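Local coordinates for protein FACT-Spt16 (Cicer arietinum, PDB 5CE6) that is the Spt16 subunit of the histone chaperone FACT and probably helps bind histones H3-H4 through its N-terminal domain during transcription, at residues 311-315 with 444-449; 340-345 with 435-440; 349-354 with 388-392. All coordinates share one frame; numbering follows the deposited sequence.

Contacts 2 and 3 and the strand of contact 1 fall in the region related to the M24 metallopeptidases. Contact 1 is buried and joins strand 309-319 to the loop 444-449; its chemistry is mixed, with an arginine held by aliphatic groups, two waters and neighbouring charge. Contact 2, partly buried, sets the end of helix 323-342 against the hairpin turn 435-440, which strand 440-442 links to that loop, and pairs apolar contacts with one threonine hydroxyl. Contact 3 is largely buried and packs the next helix, 349-363, on the 388-392 loop without any cross-contact hydrogen bond. Contacts 2 and 3 touch directly, whereas contact 1 stays about 11 Å from contact 3 between nearest atoms.

Contact 1: residues 311-315 with 444-449; sequences SNIAR and TSIGSK
The guanidinium group of R315 is sandwiched between aliphatic carbons. K449 crosses it at about a right angle and sets CD over the centre of one face, 3.7 Å from R315 CZ; on the opposite face lies CD1 of I313, displaced toward the rim. I313 is extended, with CG1 anti to the backbone N (chi1 -162°), and therefore meets I446 tip to tip, CD1 to CD1 at 3.6 Å, while T444 CB slides past its flank. T444 CG2 rests 3.5 Å from N312 O.

R315 is bent at chi2 (-70°), which brings NH1 back to A314 O at 2.9 Å, a bond that approaches from above the carbonyl plane. NE and NH2 each also bond a water: one accepts from R315 NH2 and I446 N and donates to G447 O at 2.6 Å, and a second accepts from R315 NE at 3.1 Å and donates to the same oxygen. G447 suits this turn because a side chain at its backbone angles would jam against I446 O.

The strand belongs to a lobe with the pita-bread fold of the M24 aminopeptidase family, here in a histone chaperone. D431, on strand 424-435, forms salt bridges with R315 NH2 and K449 NZ and bonds T444 OG1, which probably helps hold the two cations near each other, R315 NH2 and K449 NZ lying 4.7 Å apart; K449 NZ also bonds Q336. Replacing R315 with a leucine would probably leave both waters short of a donor and the D431 carboxylate without one of its charged mates. Farther out, M217 of helix 200-230 packs on both I313 and I446.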
# COMPACT_ATOMS: atom_id res chain seq x y z
N SER A 311 -6.34 -1.96 -2.04
CA SER A 311 -7.43 -1.17 -1.46
C SER A 311 -7.49 -1.56 -0.00
O SER A 311 -6.86 -2.54 0.41
CB SER A 311 -8.77 -1.46 -2.15
OG SER A 311 -9.15 -2.82 -1.96
N ASN A 312 -8.23 -0.80 0.79
CA ASN A 312 -8.29 -1.09 2.21
C ASN A 312 -9.58 -0.61 2.83
O ASN A 312 -10.14 0.41 2.40
CB ASN A 312 -7.15 -0.40 2.94
CG ASN A 312 -7.00 -0.90 4.35
OD1 ASN A 312 -6.88 -2.11 4.57
ND2 ASN A 312 -7.04 0.00 5.32
N ILE A 313 -10.05 -1.32 3.85
CA ILE A 313 -11.16 -0.81 4.66
C ILE A 313 -10.94 -1.30 6.07
O ILE A 313 -10.29 -2.31 6.29
CB ILE A 313 -12.53 -1.30 4.12
CG1 ILE A 313 -13.69 -0.44 4.66
CG2 ILE A 313 -12.78 -2.76 4.49
CD1 ILE A 313 -15.06 -0.95 4.20
N ALA A 314 -11.42 -0.55 7.05
CA ALA A 314 -11.36 -0.99 8.44
C ALA A 314 -12.58 -0.44 9.13
O ALA A 314 -12.96 0.71 8.90
CB ALA A 314 -10.09 -0.51 9.13
N ARG A 315 -13.19 -1.28 9.97
CA ARG A 315 -14.38 -0.88 10.73
C ARG A 315 -14.23 -1.35 12.16
O ARG A 315 -13.55 -2.34 12.42
CB ARG A 315 -15.64 -1.48 10.12
CG ARG A 315 -16.00 -0.95 8.72
CD ARG A 315 -16.48 0.50 8.80
NE ARG A 315 -16.86 1.02 7.48
CZ ARG A 315 -16.04 1.71 6.68
NH1 ARG A 315 -14.79 1.97 7.05
NH2 ARG A 315 -16.48 2.16 5.51
N THR A 444 -14.90 2.73 -0.82
CA THR A 444 -15.26 1.66 0.10
C THR A 444 -16.50 2.04 0.91
O THR A 444 -16.68 1.58 2.04
CB THR A 444 -14.12 1.38 1.10
OG1 THR A 444 -13.63 2.64 1.60
CG2 THR A 444 -12.97 0.66 0.42
N SER A 445 -17.35 2.89 0.35
CA SER A 445 -18.59 3.25 1.02
C SER A 445 -19.55 2.06 1.01
O SER A 445 -19.97 1.60 -0.05
CB SER A 445 -19.24 4.45 0.32
OG SER A 445 -20.25 5.02 1.14
N ILE A 446 -19.89 1.54 2.19
CA ILE A 446 -20.71 0.32 2.28
C ILE A 446 -21.90 0.47 3.21
O ILE A 446 -22.57 -0.52 3.54
CB ILE A 446 -19.90 -0.88 2.76
CG1 ILE A 446 -19.23 -0.59 4.10
CG2 ILE A 446 -18.87 -1.28 1.72
CD1 ILE A 446 -18.53 -1.80 4.70
N GLY A 447 -22.18 1.70 3.62
CA GLY A 447 -23.30 1.95 4.50
C GLY A 447 -22.85 2.79 5.68
O GLY A 447 -21.66 2.95 5.92
N SER A 448 -23.82 3.32 6.41
CA SER A 448 -23.52 4.25 7.50
C SER A 448 -22.49 3.73 8.50
O SER A 448 -22.58 2.61 8.99
CB SER A 448 -24.80 4.62 8.25
OG SER A 448 -24.50 5.37 9.41
N LYS A 449 -21.49 4.57 8.77
CA LYS A 449 -20.47 4.29 9.76
C LYS A 449 -20.90 4.83 11.10
O LYS A 449 -20.17 4.70 12.08
CB LYS A 449 -19.15 4.95 9.37
CG LYS A 449 -18.41 4.26 8.26
CD LYS A 449 -17.10 4.97 7.96
CE LYS A 449 -17.27 6.23 7.14
NZ LYS A 449 -15.91 6.68 6.66
O HOH W 1 -19.36 2.92 4.75
O HOH W 2 -19.92 0.84 7.57

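Contact 2: residues 340-345 with 435-440; sequences IGSLKP and INKDKT
T440 has CG2 anti to its backbone N and OG1 beside that nitrogen (chi1 -69°), which brings the hydroxyl to 3.0 Å from L343 O. Another acceptor is also within reach of its one proton, so the bond is not settled. I435 is folded at both torsions (chi1 -52°, chi2 -53°), and its CD1 consequently comes against the same carbonyl, 3.4 Å from L343 O, as well as against L343 CB. One backbone oxygen thus faces both a hydroxyl and a methyl. L343 is the centre of an inverse gamma turn, its K344 N to S342 O bond weak, and the chain leaves the helix there with this carbonyl facing the hairpin.

K344 arches over the threonine: CE passes 3.7 Å from T440 OG1, and bends at chi2 and chi4 carry NZ back to G341 O at 3.2 Å. A long flexible lysine suits this partly exposed place, as its methylenes cover the hydroxyl while its charge meets a carbonyl. P345 and I435 slide past each other, CD to CG2 at 3.7 Å, and P345 CG approaches N436 O; the rigid, puckered ring offers an apolar CG-CD edge of fixed position.

N436 N bonds K439 O at 3.0 Å, closing the turn of the beta hairpin formed by strands 424-435 and 440-442. Between sheet and helices, L343 packs on V406 of strand 403-414, I433 of strand 424-435 and A352 of helix 349-363, while I340 of helix 323-342 leans on V406.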
# COMPACT_ATOMS: atom_id res chain seq x y z
N ILE A 340 -10.94 13.15 5.28
CA ILE A 340 -11.42 12.89 3.92
C ILE A 340 -11.86 14.19 3.26
O ILE A 340 -11.54 14.45 2.08
CB ILE A 340 -12.57 11.86 3.94
CG1 ILE A 340 -12.02 10.50 4.39
CG2 ILE A 340 -13.22 11.76 2.58
CD1 ILE A 340 -13.11 9.45 4.62
N GLY A 341 -12.58 15.01 4.01
CA GLY A 341 -13.08 16.28 3.49
C GLY A 341 -11.98 17.28 3.19
O GLY A 341 -12.20 18.23 2.44
N SER A 342 -10.81 17.08 3.78
CA SER A 342 -9.69 17.99 3.58
C SER A 342 -8.75 17.53 2.48
O SER A 342 -7.86 18.28 2.06
CB SER A 342 -8.90 18.18 4.87
OG SER A 342 -9.68 18.84 5.85
N LEU A 343 -8.92 16.30 2.01
CA LEU A 343 -8.07 15.79 0.93
C LEU A 343 -8.61 16.24 -0.43
O LEU A 343 -9.36 15.52 -1.08
CB LEU A 343 -7.93 14.27 1.01
CG LEU A 343 -7.08 13.82 2.20
CD1 LEU A 343 -7.21 12.32 2.41
CD2 LEU A 343 -5.62 14.21 2.00
N LYS A 344 -8.23 17.45 -0.81
CA LYS A 344 -8.71 18.08 -2.04
C LYS A 344 -7.50 18.65 -2.74
O LYS A 344 -6.55 19.06 -2.07
CB LYS A 344 -9.69 19.21 -1.71
CG LYS A 344 -10.94 18.80 -0.95
CD LYS A 344 -11.90 18.04 -1.84
CE LYS A 344 -13.08 17.50 -1.04
NZ LYS A 344 -13.78 18.57 -0.28
N PRO A 345 -7.52 18.67 -4.08
CA PRO A 345 -6.36 19.19 -4.81
C PRO A 345 -5.94 20.58 -4.32
O PRO A 345 -6.78 21.47 -4.17
CB PRO A 345 -6.86 19.25 -6.26
CG PRO A 345 -7.86 18.11 -6.33
CD PRO A 345 -8.56 18.15 -4.99
N ILE A 435 -8.93 10.81 -5.37
CA ILE A 435 -9.00 12.26 -5.52
C ILE A 435 -9.25 12.59 -6.97
O ILE A 435 -8.37 12.43 -7.80
CB ILE A 435 -7.70 12.98 -5.10
CG1 ILE A 435 -7.26 12.55 -3.70
CG2 ILE A 435 -7.89 14.51 -5.20
CD1 ILE A 435 -8.33 12.69 -2.61
N ASN A 436 -10.46 13.04 -7.27
CA ASN A 436 -10.72 13.55 -8.61
C ASN A 436 -10.68 15.07 -8.57
O ASN A 436 -10.64 15.67 -7.50
CB ASN A 436 -12.05 13.04 -9.15
CG ASN A 436 -12.10 11.52 -9.23
OD1 ASN A 436 -11.25 10.89 -9.86
ND2 ASN A 436 -13.09 10.92 -8.57
N LYS A 437 -10.68 15.69 -9.75
CA LYS A 437 -10.57 17.15 -9.84
C LYS A 437 -11.72 17.84 -9.11
O LYS A 437 -11.52 18.84 -8.41
CB LYS A 437 -10.54 17.58 -11.30
CG LYS A 437 -10.50 19.07 -11.51
CD LYS A 437 -9.74 19.41 -12.78
CE LYS A 437 -10.55 20.32 -13.68
NZ LYS A 437 -11.14 21.43 -12.88
N ASP A 438 -12.92 17.29 -9.26
CA ASP A 438 -14.14 17.95 -8.81
C ASP A 438 -14.77 17.34 -7.57
O ASP A 438 -15.66 17.94 -6.95
CB ASP A 438 -15.15 17.95 -9.95
CG ASP A 438 -15.36 16.57 -10.53
OD1 ASP A 438 -14.41 15.75 -10.51
OD2 ASP A 438 -16.48 16.29 -11.01
N LYS A 439 -14.35 16.14 -7.20
CA LYS A 439 -14.90 15.47 -6.02
C LYS A 439 -13.97 14.38 -5.52
O LYS A 439 -13.14 13.87 -6.26
CB LYS A 439 -16.28 14.88 -6.32
CG LYS A 439 -16.24 13.62 -7.17
CD LYS A 439 -17.65 13.14 -7.53
CE LYS A 439 -17.63 12.20 -8.73
NZ LYS A 439 -17.03 10.87 -8.43
N THR A 440 -14.14 14.04 -4.25
CA THR A 440 -13.36 12.99 -3.64
C THR A 440 -14.27 11.78 -3.45
O THR A 440 -15.29 11.88 -2.77
CB THR A 440 -12.77 13.47 -2.33
OG1 THR A 440 -11.77 14.47 -2.61
CG2 THR A 440 -12.14 12.32 -1.54

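Contact 3: residues 349-354 with 388-392; sequences LSAAYL and LNINA
The carbonyl oxygen of N391 receives a CA-H...O contact from S350 CA at 3.3 Å, with an angle of 141° at the hydrogen. S350 CB lies beside the same oxygen and also meets A392 O at 3.5 Å. Serine and alanine are small enough for helix and loop backbones to come this near, the CA atoms of S350 and A392 only 4.4 Å apart.

One helical turn on, Y353 has CG anti to its backbone N (chi1 179°), which lays the ring obliquely along the loop backbone: CD1 is 3.6 Å from I390 O, and CD2 is equally far from A392 N. I390 CG2 lies against L349 O at 3.6 Å and against the CB atoms of A352 and Y353; a branched side chain suits a place with neighbours on so many sides. L349 reaches farther down the loop, with CD2 3.5 Å from L388 O. Within the loop N391 ND2 makes a weak bond to N389 OD1 at 2.9 Å, while N389 OD1 also bonds S374 and N391 OD1 bonds K393 N.

The contact joins the N-terminal turn and a half of helix 349-363 to the loop after strand 376-378, and F404 of strand 403-414 backs L349, L388 and I390. S350 OG finds D395 and Y353 OH finds T372 O. With these polar ends served outside the two segments and no conventional hydrogen bond crossing between them, the interface depends on van der Waals fit, helped by the CA-H...O contact.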
# COMPACT_ATOMS: atom_id res chain seq x y z
N LEU A 349 -1.18 17.58 2.79
CA LEU A 349 -1.55 16.38 3.55
C LEU A 349 -1.57 16.70 5.04
O LEU A 349 -2.41 16.20 5.78
CB LEU A 349 -0.61 15.21 3.25
CG LEU A 349 -0.93 14.27 2.09
CD1 LEU A 349 -1.05 15.00 0.77
CD2 LEU A 349 0.13 13.18 1.98
N SER A 350 -0.65 17.56 5.47
CA SER A 350 -0.58 17.96 6.88
C SER A 350 -1.83 18.70 7.33
O SER A 350 -2.27 18.56 8.47
CB SER A 350 0.67 18.81 7.14
OG SER A 350 0.72 19.93 6.27
N ALA A 351 -2.42 19.50 6.45
CA ALA A 351 -3.64 20.20 6.81
C ALA A 351 -4.77 19.19 7.02
O ALA A 351 -5.64 19.38 7.88
CB ALA A 351 -4.01 21.21 5.73
N ALA A 352 -4.76 18.14 6.21
CA ALA A 352 -5.76 17.08 6.31
C ALA A 352 -5.63 16.33 7.63
O ALA A 352 -6.63 16.04 8.29
CB ALA A 352 -5.66 16.13 5.12
N TYR A 353 -4.40 16.01 8.01
CA TYR A 353 -4.18 15.38 9.31
C TYR A 353 -4.61 16.31 10.45
O TYR A 353 -5.32 15.89 11.37
CB TYR A 353 -2.71 14.93 9.49
CG TYR A 353 -2.50 14.31 10.85
CD1 TYR A 353 -2.85 12.99 11.10
CD2 TYR A 353 -2.00 15.07 11.90
CE1 TYR A 353 -2.69 12.42 12.37
CE2 TYR A 353 -1.83 14.52 13.16
CZ TYR A 353 -2.18 13.20 13.39
OH TYR A 353 -2.01 12.67 14.66
N LEU A 354 -4.20 17.57 10.39
CA LEU A 354 -4.53 18.51 11.46
C LEU A 354 -6.02 18.80 11.54
O LEU A 354 -6.51 19.24 12.57
CB LEU A 354 -3.72 19.80 11.32
CG LEU A 354 -2.23 19.59 11.62
CD1 LEU A 354 -1.42 20.81 11.22
CD2 LEU A 354 -2.04 19.27 13.10
N LEU A 388 3.52 9.56 0.83
CA LEU A 388 2.23 10.23 0.95
C LEU A 388 1.57 9.90 2.28
O LEU A 388 0.36 9.67 2.33
CB LEU A 388 1.30 9.82 -0.20
CG LEU A 388 1.63 10.35 -1.59
CD1 LEU A 388 0.58 9.88 -2.58
CD2 LEU A 388 1.69 11.87 -1.57
N ASN A 389 2.35 9.86 3.35
CA ASN A 389 1.79 9.64 4.67
C ASN A 389 1.02 10.87 5.14
O ASN A 389 1.55 11.98 5.17
CB ASN A 389 2.91 9.27 5.65
CG ASN A 389 2.40 8.72 6.97
OD1 ASN A 389 1.61 9.37 7.65
ND2 ASN A 389 2.86 7.53 7.34
N ILE A 390 -0.25 10.68 5.48
CA ILE A 390 -1.07 11.79 5.96
C ILE A 390 -0.73 12.02 7.42
O ILE A 390 -1.31 11.40 8.32
CB ILE A 390 -2.58 11.50 5.81
CG1 ILE A 390 -2.89 11.08 4.37
CG2 ILE A 390 -3.41 12.73 6.18
CD1 ILE A 390 -4.24 10.39 4.23
N ASN A 391 0.24 12.90 7.66
CA ASN A 391 0.63 13.25 9.03
C ASN A 391 0.99 14.72 9.13
O ASN A 391 1.06 15.41 8.12
CB ASN A 391 1.76 12.33 9.53
CG ASN A 391 3.07 12.52 8.77
OD1 ASN A 391 3.63 13.61 8.72
ND2 ASN A 391 3.59 11.43 8.22
N ALA A 392 1.21 15.21 10.35
CA ALA A 392 1.45 16.63 10.60
C ALA A 392 2.72 17.20 9.97
O ALA A 392 2.86 18.42 9.85
CB ALA A 392 1.43 16.91 12.11